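Side-chain contacts in ribosomal protein L11 methyltransferase (Lactobacillus delbrueckii subsp. bulgaricus ATCC BAA-365, PDB 3GRZ), which probably transfers methyl groups from S-adenosyl-L-methionine to lysine side chains of ribosomal protein L11, the fragment here being its C-terminal methyltransferase part: residues 29-34 and 74-79; 147-150 and 154-157; 180-183 and 188-191; 47-52 and 156-161; 140-145 and 169-174. All coordinates share one frame; numbering follows the deposited sequence. Where two conformers were deposited one is given.

Contact 1: residues 29-34 and 74-79; sequences EIIRLD and LAIAAH
Strand 29-33, with Ile-31 facing Ile-76 and Ala-77, runs nearly antiparallel to helix 74-79, the two axes 9.8 Å apart at an angle of 151°. Ile-31 carries most of the contact and uses both of its branches. CG1 stands opposite the carbonyl carbon and the chain is extended beyond it (chi2 179°), which carries CD1 forward to the helix, where it rests 3.8 Å from CB of Ala-77. The shorter branch meets its counterpart on the neighbouring residue: Ile-31 CG2 lies 3.9 Å from Ile-76 CG2, the two isoleucines passing each other at a slant. Alanine suits its place because the methyl leaves room for the longer side chain from the strand, while beta-branched isoleucine suits the strand by offering two tips from one position. Leu-33 adds a looser touch, its CD2 lying 4.5 Å from CD1 of Ile-76. An alanine at Ile-31 is likely to leave a gap over Ala-77 and to deprive Ile-76 CG2 of its methyl partner. Ile-73, also of helix 73-80, and Leu-12 of strand 12-16 touch Ile-31 as well. The contact thus fastens a small three-stranded sheet to helix 73-80, the first helix after strand 63-67 of the Rossmann-like methyltransferase fold; the loop before this helix and its first turn carry a glycine-rich sequence consistent with the Rossmann-type cofactor-binding pattern.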
# COMPACT_ATOMS: atom_id res chain seq x y z
N GLU B 29 -4.72 12.02 6.21
CA GLU B 29 -5.54 12.85 5.33
C GLU B 29 -7.01 12.41 5.35
O GLU B 29 -7.33 11.22 5.23
CB GLU B 29 -4.98 12.78 3.91
CG GLU B 29 -5.48 13.87 3.00
CD GLU B 29 -4.82 15.23 3.25
OE1 GLU B 29 -5.56 16.22 3.40
OE2 GLU B 29 -3.56 15.30 3.28
N ILE B 30 -7.90 13.38 5.54
CA ILE B 30 -9.33 13.10 5.55
C ILE B 30 -9.94 13.60 4.25
O ILE B 30 -9.84 14.79 3.92
CB ILE B 30 -10.04 13.74 6.77
CG1 ILE B 30 -9.40 13.27 8.10
CG2 ILE B 30 -11.54 13.46 6.76
CD1 ILE B 30 -9.24 11.74 8.27
N ILE B 31 -10.53 12.69 3.49
CA ILE B 31 -11.18 13.09 2.25
C ILE B 31 -12.70 13.08 2.46
O ILE B 31 -13.30 12.04 2.72
CB ILE B 31 -10.75 12.21 1.06
CG1 ILE B 31 -9.26 12.40 0.79
CG2 ILE B 31 -11.58 12.55 -0.19
CD1 ILE B 31 -8.73 11.56 -0.35
N ARG B 32 -13.28 14.28 2.37
CA ARG B 32 -14.72 14.44 2.48
C ARG B 32 -15.40 14.22 1.13
O ARG B 32 -14.98 14.75 0.10
CB ARG B 32 -15.07 15.80 3.07
CG ARG B 32 -14.49 15.97 4.47
CD ARG B 32 -14.95 17.23 5.18
NE ARG B 32 -14.60 17.16 6.60
CZ ARG B 32 -15.39 16.65 7.54
NH1 ARG B 32 -14.98 16.62 8.80
NH2 ARG B 32 -16.59 16.19 7.23
N LEU B 33 -16.45 13.39 1.14
CA LEU B 33 -17.24 13.11 -0.05
C LEU B 33 -18.72 13.30 0.27
O LEU B 33 -19.16 13.01 1.38
CB LEU B 33 -17.01 11.68 -0.54
CG LEU B 33 -15.66 11.18 -1.07
CD1 LEU B 33 -15.80 9.76 -1.58
CD2 LEU B 33 -15.10 12.07 -2.18
N ASP B 34 -19.48 13.78 -0.71
CA ASP B 34 -20.92 14.01 -0.55
C ASP B 34 -21.67 12.81 -1.12
O ASP B 34 -21.66 12.59 -2.34
CB ASP B 34 -21.32 15.34 -1.22
CG ASP B 34 -22.81 15.70 -1.03
OD1 ASP B 34 -23.63 14.87 -0.57
OD2 ASP B 34 -23.16 16.85 -1.36
N LEU B 74 -10.05 9.31 -6.31
CA LEU B 74 -8.65 9.04 -6.62
C LEU B 74 -7.91 10.29 -7.12
O LEU B 74 -6.74 10.49 -6.78
CB LEU B 74 -8.51 7.88 -7.60
CG LEU B 74 -9.10 6.52 -7.20
CD1 LEU B 74 -8.86 5.50 -8.31
CD2 LEU B 74 -8.56 6.01 -5.86
N ALA B 75 -8.59 11.13 -7.90
CA ALA B 75 -8.00 12.41 -8.34
C ALA B 75 -7.69 13.28 -7.13
O ALA B 75 -6.62 13.87 -7.04
CB ALA B 75 -8.94 13.15 -9.31
N ILE B 76 -8.62 13.33 -6.18
CA ILE B 76 -8.45 14.11 -4.95
C ILE B 76 -7.29 13.57 -4.09
O ILE B 76 -6.46 14.33 -3.60
CB ILE B 76 -9.77 14.15 -4.13
CG1 ILE B 76 -10.81 15.01 -4.88
CG2 ILE B 76 -9.55 14.70 -2.70
CD1 ILE B 76 -12.26 14.70 -4.46
N ALA B 77 -7.25 12.26 -3.91
CA ALA B 77 -6.19 11.62 -3.16
C ALA B 77 -4.82 11.83 -3.79
O ALA B 77 -3.85 12.12 -3.10
CB ALA B 77 -6.47 10.17 -3.04
N ALA B 78 -4.75 11.72 -5.12
CA ALA B 78 -3.51 11.98 -5.84
C ALA B 78 -3.03 13.41 -5.60
O ALA B 78 -1.84 13.62 -5.36
CB ALA B 78 -3.68 11.70 -7.34
N HIS B 79 -3.96 14.37 -5.64
CA HIS B 79 -3.63 15.79 -5.42
C HIS B 79 -3.05 15.99 -4.03
O HIS B 79 -2.01 16.64 -3.86
CB HIS B 79 -4.87 16.69 -5.63
CG HIS B 79 -4.59 18.15 -5.53
ND1 HIS B 79 -4.52 18.81 -4.32
CD2 HIS B 79 -4.37 19.09 -6.48
CE1 HIS B 79 -4.26 20.09 -4.53
NE2 HIS B 79 -4.16 20.28 -5.84

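Contact 2: residues 147-150 and 154-157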
# COMPACT_ATOMS: atom_id res chain seq x y z
N SER B 147 0.42 6.05 -25.96
CA SER B 147 0.46 7.43 -26.47
C SER B 147 0.17 8.54 -25.43
O SER B 147 0.34 9.72 -25.73
CB SER B 147 -0.47 7.59 -27.68
OG SER B 147 -1.81 7.27 -27.33
N HIS B 148 -0.27 8.15 -24.23
CA HIS B 148 -0.56 9.12 -23.17
C HIS B 148 0.34 8.93 -21.96
O HIS B 148 0.05 9.45 -20.88
CB HIS B 148 -2.03 9.04 -22.75
CG HIS B 148 -2.99 9.40 -23.83
ND1 HIS B 148 -3.50 8.47 -24.71
CD2 HIS B 148 -3.53 10.59 -24.18
CE1 HIS B 148 -4.33 9.07 -25.55
NE2 HIS B 148 -4.36 10.36 -25.25
N LEU B 149 1.44 8.20 -22.13
CA LEU B 149 2.32 7.89 -21.02
C LEU B 149 3.72 8.38 -21.31
O LEU B 149 4.29 8.03 -22.34
CB LEU B 149 2.29 6.38 -20.77
CG LEU B 149 2.53 5.74 -19.41
CD1 LEU B 149 1.68 6.33 -18.26
CD2 LEU B 149 2.31 4.24 -19.55
N ASN B 150 4.26 9.20 -20.40
CA ASN B 150 5.67 9.62 -20.46
C ASN B 150 6.62 8.41 -20.41
O ASN B 150 6.19 7.29 -20.11
CB ASN B 150 6.01 10.59 -19.32
CG ASN B 150 5.39 11.97 -19.49
OD1 ASN B 150 5.17 12.43 -20.60
ND2 ASN B 150 5.14 12.66 -18.39
N GLN B 154 3.89 5.15 -15.30
CA GLN B 154 3.31 4.04 -14.57
C GLN B 154 1.79 4.08 -14.66
O GLN B 154 1.21 5.11 -14.98
CB GLN B 154 3.76 4.08 -13.11
CG GLN B 154 5.23 3.82 -12.96
CD GLN B 154 5.72 4.03 -11.57
OE1 GLN B 154 6.03 5.16 -11.17
NE2 GLN B 154 5.82 2.95 -10.81
N VAL B 155 1.17 2.93 -14.42
CA VAL B 155 -0.28 2.78 -14.59
C VAL B 155 -0.79 2.01 -13.37
O VAL B 155 -0.16 1.04 -12.93
CB VAL B 155 -0.66 2.09 -15.95
CG1 VAL B 155 -2.14 1.85 -16.06
CG2 VAL B 155 -0.26 2.96 -17.16
N ILE B 156 -1.90 2.47 -12.80
CA ILE B 156 -2.59 1.73 -11.75
C ILE B 156 -4.01 1.41 -12.18
O ILE B 156 -4.80 2.32 -12.47
CB ILE B 156 -2.63 2.53 -10.44
CG1 ILE B 156 -1.21 2.90 -10.00
CG2 ILE B 156 -3.38 1.74 -9.35
CD1 ILE B 156 -1.18 4.08 -9.11
N PHE B 157 -4.33 0.11 -12.24
CA PHE B 157 -5.68 -0.36 -12.52
C PHE B 157 -6.28 -0.95 -11.27
O PHE B 157 -5.60 -1.62 -10.51
CB PHE B 157 -5.70 -1.48 -13.57
CG PHE B 157 -5.48 -1.02 -14.99
CD1 PHE B 157 -5.48 0.34 -15.32
CD2 PHE B 157 -5.32 -1.96 -16.01
CE1 PHE B 157 -5.30 0.75 -16.64
CE2 PHE B 157 -5.14 -1.56 -17.34
CZ PHE B 157 -5.11 -0.21 -17.66
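Leu-149 reaches over to Gln-154 and Val-155 across the short connection between strand 149-150 and strand 153-161 of the Rossmann-like methyltransferase sheet. Its CB mainly spans the distance, lying 5.6 Å from CG2 of Val-155. With CG placed away from the backbone N (chi1 -151°), the side chain then heads for the neighbouring strand, and CG itself comes within 4.4 Å of the backbone N of Gln-154. At the fork the two methyls have different nearest partners. CD1 settles on the peptide backbone, 3.5 Å from O of Gln-154, an apolar contact with a carbonyl. CD2 meets a side chain instead, and the two branched residues pass each other at an angle. Leucine suits the site because its fork lets one residue cover both a backbone group and a valine; valine, branched at CB, suits the extended chain that presents it. Other elements complete the surroundings: Ile-129 and Arg-195 also touch Leu-149, and Ile-193 and Leu-145 press on Val-155. The backbones of both segments bond to strand 126-132, Asn-150 to Phe-126 and Gln-154 to Asp-127 and Ile-129, so the leucine packs within a connection that is already tied to the sheet. On the valine the branch beside the backbone N does the touching: Val-155 CG2 lies 3.7 Å from Leu-149 CD2 and 4.0 Å from Leu-149 CD1.

Contact 3: residues 180-183 and 188-191; sequences DLKM and WIGL
Lys-182 lays the base of its side chain alongside Leu-191, the two pointing the same way from the sheet with Lys-182 CG 3.9 Å from Leu-191 CD2. Only the aliphatic part of the lysine takes part; the chain bends at chi3 and leads the ammonium away from the partner strand, which lets it sit beside a buried leucine. Lys-182 and Leu-191 form a non-hydrogen-bonded pair of an antiparallel hairpin, and Met-183 and Gly-190 form the hydrogen-bonded pair next to it. There the bonds are mutual, Met-183 N to Gly-190 O and Gly-190 N to Met-183 O, each 2.8 Å long with an angle of 163° at the hydrogen. Met-183 N lies in the plane of the Gly-190 carbonyl, whereas Gly-190 N is tilted 27° from that of Met-183. Alpha hydrogens add weaker contacts, as from CA of Leu-191 to O of Leu-181 at 3.3 Å. On the face of Met-183 the side chain folds at its end (chi3 -76°), and a CB built onto Gly-190 would lie 3.6 Å from Met-183 CE, so glycine leaves the thioether end room beside the carbonyl oxygen of Leu-49 in the same chain. The opposite face, with Leu-191 and Ile-189, is covered by helix 165-174. A classic beta bulge precedes the pair, Asp-180 and Leu-181 both facing Ala-192. Lys-182 and Met-183 also join an antiparallel ladder with a strand of the second subunit. Because the bonding rests on backbone groups, the strand can pair on both edges, and the hairpin carries one continuous sheet through the dimer interface.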
# COMPACT_ATOMS: atom_id res chain seq x y z
N ASP B 180 4.10 -4.96 -12.21
CA ASP B 180 5.08 -4.84 -11.15
C ASP B 180 4.52 -5.32 -9.81
O ASP B 180 5.26 -5.76 -8.93
CB ASP B 180 5.53 -3.39 -11.02
CG ASP B 180 6.06 -2.82 -12.32
OD1 ASP B 180 6.63 -3.57 -13.14
OD2 ASP B 180 5.91 -1.60 -12.52
N LEU B 181 3.20 -5.20 -9.66
CA LEU B 181 2.52 -5.54 -8.41
C LEU B 181 1.07 -5.91 -8.69
O LEU B 181 0.35 -5.19 -9.37
CB LEU B 181 2.60 -4.39 -7.40
CG LEU B 181 1.79 -4.52 -6.10
CD1 LEU B 181 2.36 -5.58 -5.12
CD2 LEU B 181 1.68 -3.19 -5.42
N LYS B 182 0.68 -7.07 -8.17
CA LYS B 182 -0.67 -7.57 -8.26
C LYS B 182 -1.23 -7.63 -6.84
O LYS B 182 -0.60 -8.17 -5.93
CB LYS B 182 -0.67 -8.95 -8.91
CG LYS B 182 -2.04 -9.60 -9.00
CD LYS B 182 -1.98 -10.93 -9.76
CE LYS B 182 -1.52 -12.08 -8.87
NZ LYS B 182 -1.27 -13.33 -9.65
N MET B 183 -2.41 -7.06 -6.64
CA MET B 183 -3.04 -7.09 -5.32
C MET B 183 -4.42 -7.72 -5.47
O MET B 183 -5.10 -7.47 -6.45
CB MET B 183 -3.19 -5.67 -4.76
CG MET B 183 -1.90 -5.00 -4.32
SD MET B 183 -2.19 -3.25 -3.87
CE MET B 183 -2.34 -2.51 -5.47
N TRP B 188 -11.59 -8.95 -5.98
CA TRP B 188 -11.09 -7.78 -6.72
C TRP B 188 -9.58 -7.75 -6.84
O TRP B 188 -8.87 -8.09 -5.90
CB TRP B 188 -11.56 -6.48 -6.06
CG TRP B 188 -13.03 -6.38 -6.03
CD1 TRP B 188 -13.85 -6.49 -4.93
CD2 TRP B 188 -13.90 -6.21 -7.16
NE1 TRP B 188 -15.16 -6.37 -5.31
CE2 TRP B 188 -15.22 -6.20 -6.67
CE3 TRP B 188 -13.68 -6.05 -8.54
CZ2 TRP B 188 -16.33 -6.03 -7.50
CZ3 TRP B 188 -14.78 -5.89 -9.37
CH2 TRP B 188 -16.09 -5.88 -8.85
N ILE B 189 -9.11 -7.30 -8.00
CA ILE B 189 -7.70 -7.22 -8.32
C ILE B 189 -7.31 -5.78 -8.58
O ILE B 189 -8.05 -5.03 -9.24
CB ILE B 189 -7.38 -8.06 -9.61
CG1 ILE B 189 -7.92 -9.49 -9.50
CG2 ILE B 189 -5.90 -8.04 -9.94
CD1 ILE B 189 -7.10 -10.42 -8.67
N GLY B 190 -6.14 -5.39 -8.06
CA GLY B 190 -5.49 -4.14 -8.43
C GLY B 190 -4.12 -4.42 -9.00
O GLY B 190 -3.44 -5.34 -8.56
N LEU B 191 -3.70 -3.63 -9.98
CA LEU B 191 -2.39 -3.82 -10.62
C LEU B 191 -1.58 -2.54 -10.70
O LEU B 191 -2.10 -1.49 -11.08
CB LEU B 191 -2.55 -4.35 -12.05
CG LEU B 191 -3.40 -5.59 -12.31
CD1 LEU B 191 -3.58 -5.75 -13.82
CD2 LEU B 191 -2.75 -6.83 -11.71

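Contact 4: residues 47-52 and 156-161; sequences TQLAML and IFSGID
Ser-158 sits against Leu-49 and Ala-50 where helix 47-52 lies over strand 156-161, nearly antiparallel to it and with axes only 7.5 Å apart. Small residues permit this closeness: CB of Ala-50 is 3.9 Å from CB of Ser-158, and their CA atoms approach to 5.5 Å. The serine hydroxyl is swung away from its own backbone N (chi1 -167°), which brings OG to the helix, 3.7 Å from CB of Leu-49. That neighbour is a plain methylene; the polar partner of OG is the carbonyl oxygen of Thr-46, one turn earlier in the helix. Two residues earlier in the strand, Ile-156 points the same way. Its CG2 is the branch opposite the backbone N, and it comes to rest 3.9 Å from O of Ala-50, while CG1 stands beside the N (chi1 -57°). Leu-49 gives the strand only its CB; the rest of its chain leads away from this strand, and the residue packs on Leu-181 of the second subunit. The strand is the one next to strand 126-132, and Thr-47 and Ser-158 both touch Asn-132; Thr-47 and Asn-132 are predicted to bind S-adenosyl-L-methionine. A buried hydroxyl beside a methylene would be costly if left without a partner, so its bond to Thr-46 O probably pays for that burial and holds the helix start close to the strand beside the presumed cofactor site.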
# COMPACT_ATOMS: atom_id res chain seq x y z
N THR B 47 -11.27 0.87 -4.26
CA THR B 47 -10.71 2.17 -3.92
C THR B 47 -9.40 1.98 -3.15
O THR B 47 -8.41 2.60 -3.48
CB THR B 47 -11.73 3.05 -3.13
OG1 THR B 47 -12.81 3.37 -4.00
CG2 THR B 47 -11.11 4.34 -2.64
N GLN B 48 -9.40 1.10 -2.14
CA GLN B 48 -8.19 0.85 -1.35
C GLN B 48 -7.03 0.30 -2.20
O GLN B 48 -5.90 0.70 -2.02
CB GLN B 48 -8.49 -0.10 -0.19
CG GLN B 48 -7.28 -0.34 0.73
CD GLN B 48 -7.56 -1.33 1.83
OE1 GLN B 48 -7.74 -2.53 1.58
NE2 GLN B 48 -7.62 -0.84 3.07
N LEU B 49 -7.33 -0.62 -3.12
CA LEU B 49 -6.27 -1.21 -3.98
C LEU B 49 -5.62 -0.13 -4.82
O LEU B 49 -4.38 -0.01 -4.86
CB LEU B 49 -6.81 -2.36 -4.85
CG LEU B 49 -7.40 -3.56 -4.07
CD1 LEU B 49 -7.77 -4.71 -4.99
CD2 LEU B 49 -6.45 -4.02 -2.96
N ALA B 50 -6.45 0.69 -5.46
CA ALA B 50 -5.97 1.83 -6.26
C ALA B 50 -5.14 2.80 -5.41
O ALA B 50 -4.03 3.18 -5.80
CB ALA B 50 -7.13 2.54 -6.94
N MET B 51 -5.64 3.14 -4.22
CA MET B 51 -4.92 4.02 -3.29
C MET B 51 -3.55 3.51 -2.84
O MET B 51 -2.61 4.30 -2.73
CB MET B 51 -5.75 4.33 -2.03
CG MET B 51 -6.90 5.27 -2.25
SD MET B 51 -6.40 6.87 -2.92
CE MET B 51 -4.87 7.19 -2.01
N LEU B 52 -3.45 2.21 -2.57
CA LEU B 52 -2.16 1.58 -2.21
C LEU B 52 -1.17 1.69 -3.36
O LEU B 52 0.02 1.93 -3.14
CB LEU B 52 -2.34 0.12 -1.79
CG LEU B 52 -3.09 -0.13 -0.48
CD1 LEU B 52 -3.30 -1.64 -0.23
CD2 LEU B 52 -2.39 0.54 0.70
N ILE B 156 -1.90 2.47 -12.80
CA ILE B 156 -2.59 1.73 -11.75
C ILE B 156 -4.01 1.41 -12.18
O ILE B 156 -4.80 2.32 -12.47
CB ILE B 156 -2.63 2.53 -10.44
CG1 ILE B 156 -1.21 2.90 -10.00
CG2 ILE B 156 -3.38 1.74 -9.35
CD1 ILE B 156 -1.18 4.08 -9.11
N PHE B 157 -4.33 0.11 -12.24
CA PHE B 157 -5.68 -0.36 -12.52
C PHE B 157 -6.28 -0.95 -11.27
O PHE B 157 -5.60 -1.62 -10.51
CB PHE B 157 -5.70 -1.48 -13.57
CG PHE B 157 -5.48 -1.02 -14.99
CD1 PHE B 157 -5.48 0.34 -15.32
CD2 PHE B 157 -5.32 -1.96 -16.01
CE1 PHE B 157 -5.30 0.75 -16.64
CE2 PHE B 157 -5.14 -1.56 -17.34
CZ PHE B 157 -5.11 -0.21 -17.66
N SER B 158 -7.57 -0.71 -11.09
CA SER B 158 -8.33 -1.42 -10.08
C SER B 158 -9.72 -1.68 -10.67
O SER B 158 -10.01 -1.22 -11.79
CB SER B 158 -8.41 -0.62 -8.80
OG SER B 158 -8.89 -1.45 -7.76
N GLY B 159 -10.55 -2.42 -9.94
CA GLY B 159 -11.90 -2.76 -10.40
C GLY B 159 -11.94 -4.02 -11.25
O GLY B 159 -12.95 -4.28 -11.91
N ILE B 160 -10.85 -4.79 -11.25
CA ILE B 160 -10.76 -6.03 -12.04
C ILE B 160 -11.28 -7.20 -11.23
O ILE B 160 -10.72 -7.54 -10.20
CB ILE B 160 -9.30 -6.32 -12.46
CG1 ILE B 160 -8.75 -5.19 -13.32
CG2 ILE B 160 -9.20 -7.65 -13.24
CD1 ILE B 160 -7.22 -5.07 -13.30
N ASP B 161 -12.36 -7.83 -11.70
CA ASP B 161 -12.78 -9.12 -11.12
C ASP B 161 -11.74 -10.20 -11.45
O ASP B 161 -11.20 -10.20 -12.55
CB ASP B 161 -14.15 -9.54 -11.66
CG ASP B 161 -14.66 -10.81 -11.01
OD1 ASP B 161 -15.07 -10.74 -9.84
OD2 ASP B 161 -14.61 -11.87 -11.66

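Contact 5: residues 140-145 and 169-174; sequences DLIPQL and EQALAE
The carbonyl oxygen of Ala-171 accepts a hydrogen bond from ND2 of Asn-175, and CG2 of Ile-142 packs against it at 3.5 Å. Ile-142 carries the contact for segment 140-145, each of its outer carbons meeting a different part of the partner helix. CG1 stands beside the backbone N (chi1 -73°), and with the chain extended beyond it, CD1 is carried to 3.8 Å from CB of Ala-171. Along the way CG1 passes CD2 of Leu-172 at 4.1 Å, the two side chains crossing at roughly a right angle. Alanine suits its place because its small methyl lets the isoleucine lie close to the helix backbone, while leucine fills in from the flank. A glycine in place of Ile-142 would probably take from CB of Ala-171 its isoleucine neighbour, remove one side of the packing round Leu-172 and open a gap between the helices. On the far side of segment 169-174, Gln-170 NE2 bonds to Glu-174 OE2 at 2.8 Å, with an angle of 161° at the hydrogen; it reaches the syn side of the carboxylate and links successive turns of the exposed surface. Helix 140-145 is kinked at Pro-143, whose N has no hydrogen to give to the turn before. Beneath both helices lies Phe-157 of strand 153-161, touching Ile-142 and Leu-172. Two neighbouring helices packed together over one face of a central sheet are a hallmark of the Rossmann-like alpha/beta sandwich; helix 135-145 belongs to the beta-alpha-beta crossover from strand 126-132 to strand 153-161.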
# COMPACT_ATOMS: atom_id res chain seq x y z
N ASP B 140 -10.51 -1.61 -23.38
CA ASP B 140 -10.51 -0.50 -24.34
C ASP B 140 -9.47 0.58 -24.00
O ASP B 140 -8.96 1.26 -24.90
CB ASP B 140 -11.91 0.13 -24.45
CG ASP B 140 -12.94 -0.83 -25.03
OD1 ASP B 140 -12.55 -1.73 -25.80
OD2 ASP B 140 -14.14 -0.68 -24.71
N LEU B 141 -9.17 0.73 -22.71
CA LEU B 141 -8.16 1.71 -22.27
C LEU B 141 -6.74 1.26 -22.59
O LEU B 141 -5.89 2.10 -22.93
CB LEU B 141 -8.28 1.99 -20.75
CG LEU B 141 -7.31 3.01 -20.15
CD1 LEU B 141 -7.45 4.42 -20.78
CD2 LEU B 141 -7.48 3.08 -18.64
N ILE B 142 -6.48 -0.04 -22.48
CA ILE B 142 -5.12 -0.56 -22.65
C ILE B 142 -4.39 -0.03 -23.92
O ILE B 142 -3.31 0.54 -23.78
CB ILE B 142 -5.04 -2.11 -22.43
CG1 ILE B 142 -5.19 -2.46 -20.94
CG2 ILE B 142 -3.71 -2.66 -22.96
CD1 ILE B 142 -5.59 -3.90 -20.64
N PRO B 143 -5.00 -0.15 -25.13
CA PRO B 143 -4.29 0.35 -26.34
C PRO B 143 -4.11 1.87 -26.43
O PRO B 143 -3.37 2.34 -27.30
CB PRO B 143 -5.18 -0.13 -27.50
CG PRO B 143 -6.11 -1.13 -26.93
CD PRO B 143 -6.31 -0.73 -25.51
N GLN B 144 -4.76 2.62 -25.53
CA GLN B 144 -4.61 4.08 -25.48
C GLN B 144 -3.50 4.53 -24.55
O GLN B 144 -3.10 5.70 -24.60
CB GLN B 144 -5.92 4.76 -25.05
CG GLN B 144 -7.15 4.35 -25.84
CD GLN B 144 -8.33 5.30 -25.63
OE1 GLN B 144 -8.25 6.27 -24.87
NE2 GLN B 144 -9.43 5.03 -26.33
N LEU B 145 -2.99 3.63 -23.71
CA LEU B 145 -2.04 3.98 -22.64
C LEU B 145 -0.71 4.50 -23.17
O LEU B 145 -0.23 5.54 -22.71
CB LEU B 145 -1.78 2.79 -21.71
CG LEU B 145 -2.89 2.30 -20.78
CD1 LEU B 145 -2.45 1.01 -20.11
CD2 LEU B 145 -3.26 3.37 -19.73
N GLU B 169 -4.29 -9.46 -18.35
CA GLU B 169 -2.87 -9.84 -18.45
C GLU B 169 -2.39 -10.03 -19.89
O GLU B 169 -1.30 -9.61 -20.24
CB GLU B 169 -2.59 -11.10 -17.64
CG GLU B 169 -2.55 -10.87 -16.13
CD GLU B 169 -2.24 -12.13 -15.33
OE1 GLU B 169 -2.55 -13.25 -15.79
OE2 GLU B 169 -1.70 -12.00 -14.21
N GLN B 170 -3.23 -10.64 -20.73
CA GLN B 170 -2.90 -10.91 -22.12
C GLN B 170 -2.84 -9.61 -22.92
O GLN B 170 -1.87 -9.38 -23.65
CB GLN B 170 -3.91 -11.88 -22.73
CG GLN B 170 -3.43 -12.61 -23.98
CD GLN B 170 -4.58 -13.28 -24.73
OE1 GLN B 170 -5.38 -14.01 -24.14
NE2 GLN B 170 -4.66 -13.02 -26.03
N ALA B 171 -3.85 -8.76 -22.75
CA ALA B 171 -3.88 -7.42 -23.38
C ALA B 171 -2.72 -6.50 -22.97
O ALA B 171 -2.21 -5.76 -23.81
CB ALA B 171 -5.21 -6.75 -23.14
N LEU B 172 -2.31 -6.56 -21.70
CA LEU B 172 -1.14 -5.81 -21.24
C LEU B 172 0.15 -6.30 -21.92
O LEU B 172 0.95 -5.50 -22.41
CB LEU B 172 -1.02 -5.88 -19.70
CG LEU B 172 -2.01 -5.04 -18.88
CD1 LEU B 172 -2.04 -5.48 -17.41
CD2 LEU B 172 -1.72 -3.54 -18.99
N ALA B 173 0.34 -7.62 -21.95
CA ALA B 173 1.50 -8.26 -22.61
C ALA B 173 1.58 -7.87 -24.08
O ALA B 173 2.64 -7.46 -24.56
CB ALA B 173 1.43 -9.78 -22.45
N GLU B 174 0.44 -7.97 -24.77
CA GLU B 174 0.30 -7.61 -26.18
C GLU B 174 0.64 -6.16 -26.47
O GLU B 174 1.08 -5.83 -27.57
CB GLU B 174 -1.12 -7.90 -26.68
CG GLU B 174 -1.39 -9.37 -26.96
CD GLU B 174 -2.88 -9.71 -27.02
OE1 GLU B 174 -3.71 -8.78 -26.95
OE2 GLU B 174 -3.20 -10.92 -27.13

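How the contacts relate
From the N terminus, contact 1 opens first, joining strand 29-33 to the helix at 74-79. Before it closes, contact 4 begins at 47-52 and runs on to 156-161, so the two cross, and their helices pack together through Leu-74, Ala-77 and Met-51. Contact 5 opens at 140-145, inside that long loop, and closes at 169-174 beyond it, crossing contact 4. Nested within contact 5 is the short turn of contact 2, which ends on the same strand as contact 4 and shares Ile-156 and Phe-157. Contact 3, the final hairpin, follows in series and extends the sheet beside strand 153-161. Together they join the small N-terminal sheet, the helices and the seven-stranded sheet.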